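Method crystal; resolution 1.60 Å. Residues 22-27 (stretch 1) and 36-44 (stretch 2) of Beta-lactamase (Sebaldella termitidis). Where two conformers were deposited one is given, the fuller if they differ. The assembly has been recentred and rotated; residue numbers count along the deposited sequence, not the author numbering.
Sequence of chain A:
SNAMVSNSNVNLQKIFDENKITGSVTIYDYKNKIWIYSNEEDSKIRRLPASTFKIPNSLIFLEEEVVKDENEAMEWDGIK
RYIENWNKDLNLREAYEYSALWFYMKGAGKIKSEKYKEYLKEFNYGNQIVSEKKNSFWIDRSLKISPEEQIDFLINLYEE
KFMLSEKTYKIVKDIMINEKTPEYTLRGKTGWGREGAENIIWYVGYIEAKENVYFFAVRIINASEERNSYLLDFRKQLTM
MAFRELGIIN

Stretch 1 (22-27) TGSVTI
Stretch 2 (36-44) IYSNEEDSK

Residues 22-27 form an extended strand. It runs antiparallel to the end of a strand, Ile 36 and Tyr 37, that begins earlier in the chain; stretch 2 then leaves the sheet. From Glu 40 phi/psi are helical, near -65/-30 through Asp 42, then -66/-14 at Ser 43 and -96/-7 at Lys 44. Gly 23 has phi/psi 91/-161, where a CB would jam against the preceding carbonyl O.

Ile 27 and Ile 36 are a hydrogen-bonded pair, CA to CA 5.0 Å. Ile 27 N donates to Ile 36 O at 2.9 Å, and Ile 36 N to Ile 27 O at 2.8 Å. Thr 26 and Tyr 37 are the next, non-hydrogen-bonded pair, CA to CA 4.8 Å. Ser 38 N then donates to Val 25 O at 3.0 Å. The return bond goes to a side chain: Val 25 N donates to Ser 38 OG at 2.9 Å. Ser 38 (chi1 p) thus extends the ladder as its backbone turns off, phi/psi -80/-28. Water 1 accepts from Ser 38 OG at 2.6 Å and donates to Gly 23 O at 2.8 Å. Water 2 links Val 25 O, 3.1 Å, to Asn 39 N, 3.0 Å.

Ile 27 and Ile 36, both m,t, share one face; CG2 of Ile 27 lies 4.0 Å from CD1 of Ile 36, an apolar contact. Thr 26 and Tyr 37, both chi1 m, share the other. Thr 26 CG2 approaches Tyr 37 CE1 obliquely at 3.8 Å.

Hydroxyls join the strand to residues 42 and 43. Thr 26 OG1 and Ser 43 OG (chi1 m) hydrogen-bond at 2.6 Å. Ser 24 (chi1 p) donates from OG to Asp 42 OD2 at 2.6 Å, giving the buried hydroxyl a charged acceptor. Asp 42 is t; its N donates to Asn 39 OD1 at 2.9 Å, bracing the turn.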

# COMPACT_ATOMS: atom_id res chain seq x y z
N THR A 22 15.99 -9.98 -1.74
CA THR A 22 15.65 -9.69 -3.11
C THR A 22 14.36 -8.88 -3.10
O THR A 22 13.95 -8.36 -2.05
CB THR A 22 15.59 -10.99 -3.93
OG1 THR A 22 14.56 -11.87 -3.44
CG2 THR A 22 16.94 -11.69 -3.84
N GLY A 23 13.71 -8.80 -4.24
CA GLY A 23 12.67 -7.82 -4.44
C GLY A 23 13.27 -6.55 -5.00
O GLY A 23 14.39 -6.54 -5.52
N SER A 24 12.53 -5.45 -4.86
CA SER A 24 12.93 -4.25 -5.56
C SER A 24 12.24 -3.03 -4.99
O SER A 24 11.25 -3.12 -4.25
CB SER A 24 12.62 -4.37 -7.05
OG SER A 24 11.24 -4.55 -7.24
N VAL A 25 12.76 -1.87 -5.40
CA VAL A 25 12.14 -0.58 -5.20
C VAL A 25 11.86 0.01 -6.58
O VAL A 25 12.72 -0.03 -7.46
CB VAL A 25 13.04 0.36 -4.39
CG1 VAL A 25 14.40 0.47 -5.00
CG2 VAL A 25 12.42 1.75 -4.28
N THR A 26 10.64 0.49 -6.75
CA THR A 26 10.18 1.16 -7.97
C THR A 26 9.63 2.52 -7.56
O THR A 26 8.83 2.61 -6.63
CB THR A 26 9.09 0.32 -8.68
OG1 THR A 26 9.61 -0.98 -8.95
CG2 THR A 26 8.63 0.97 -9.98
N ILE A 27 10.05 3.58 -8.28
CA ILE A 27 9.61 4.93 -8.00
C ILE A 27 9.22 5.59 -9.32
O ILE A 27 9.85 5.35 -10.36
CB ILE A 27 10.74 5.71 -7.29
CG1 ILE A 27 10.97 5.16 -5.88
CG2 ILE A 27 10.41 7.20 -7.20
CD1 ILE A 27 12.29 5.57 -5.28
N ILE A 36 11.93 4.87 -12.12
CA ILE A 36 13.20 4.46 -11.52
C ILE A 36 13.04 3.04 -10.98
O ILE A 36 12.19 2.80 -10.11
CB ILE A 36 13.60 5.40 -10.38
CG1 ILE A 36 13.68 6.85 -10.86
CG2 ILE A 36 14.93 5.00 -9.79
CD1 ILE A 36 13.44 7.84 -9.75
N TYR A 37 13.89 2.12 -11.46
CA TYR A 37 13.82 0.73 -11.05
C TYR A 37 15.14 0.27 -10.43
O TYR A 37 16.21 0.51 -10.99
CB TYR A 37 13.54 -0.21 -12.21
CG TYR A 37 12.31 0.06 -13.01
CD1 TYR A 37 11.08 -0.37 -12.56
CD2 TYR A 37 12.38 0.68 -14.26
CE1 TYR A 37 9.94 -0.16 -13.31
CE2 TYR A 37 11.25 0.90 -15.02
CZ TYR A 37 10.03 0.47 -14.53
OH TYR A 37 8.90 0.65 -15.28
N SER A 38 15.06 -0.45 -9.30
CA SER A 38 16.23 -1.24 -8.90
C SER A 38 16.29 -2.54 -9.69
O SER A 38 17.38 -3.08 -9.92
CB SER A 38 16.23 -1.52 -7.40
OG SER A 38 15.16 -2.35 -6.97
N ASN A 39 15.13 -3.05 -10.12
CA ASN A 39 15.08 -4.26 -10.92
C ASN A 39 13.77 -4.22 -11.71
O ASN A 39 12.71 -4.56 -11.17
CB ASN A 39 15.17 -5.51 -10.08
CG ASN A 39 15.26 -6.76 -10.94
OD1 ASN A 39 14.25 -7.22 -11.47
ND2 ASN A 39 16.46 -7.29 -11.09
N GLU A 40 13.86 -3.79 -12.97
CA GLU A 40 12.64 -3.57 -13.73
C GLU A 40 11.81 -4.84 -13.91
O GLU A 40 10.58 -4.77 -13.92
CB GLU A 40 13.00 -2.97 -15.10
CG GLU A 40 11.80 -2.82 -16.00
CD GLU A 40 12.08 -1.96 -17.21
OE1 GLU A 40 13.26 -1.61 -17.42
OE2 GLU A 40 11.11 -1.64 -17.93
N GLU A 41 12.44 -6.01 -14.03
CA GLU A 41 11.62 -7.20 -14.26
C GLU A 41 10.82 -7.58 -13.01
O GLU A 41 9.69 -8.06 -13.14
CB GLU A 41 12.50 -8.36 -14.73
CG GLU A 41 13.23 -8.09 -16.06
CD GLU A 41 12.36 -7.40 -17.13
OE1 GLU A 41 11.16 -7.74 -17.25
OE2 GLU A 41 12.88 -6.52 -17.84
N ASP A 42 11.36 -7.34 -11.81
CA ASP A 42 10.61 -7.64 -10.60
C ASP A 42 9.37 -6.76 -10.48
O ASP A 42 8.37 -7.17 -9.88
CB ASP A 42 11.50 -7.45 -9.36
CG ASP A 42 10.84 -7.93 -8.10
OD1 ASP A 42 10.58 -9.16 -8.02
OD2 ASP A 42 10.56 -7.10 -7.19
N SER A 43 9.43 -5.55 -11.03
CA SER A 43 8.33 -4.60 -10.93
C SER A 43 7.08 -5.06 -11.66
O SER A 43 6.01 -4.48 -11.44
CB SER A 43 8.80 -3.24 -11.49
OG SER A 43 9.97 -2.81 -10.81
N LYS A 44 7.19 -6.08 -12.53
CA LYS A 44 6.06 -6.61 -13.28
C LYS A 44 5.43 -7.84 -12.62
O LYS A 44 4.39 -8.32 -13.09
CB LYS A 44 6.47 -7.04 -14.70
CG LYS A 44 7.56 -6.21 -15.37
CD LYS A 44 7.09 -4.89 -15.90
CE LYS A 44 8.28 -4.15 -16.52
NZ LYS A 44 7.94 -2.83 -17.09
O HOH W 1 16.18 -4.78 -6.84
O HOH W 2 12.31 -2.17 -9.61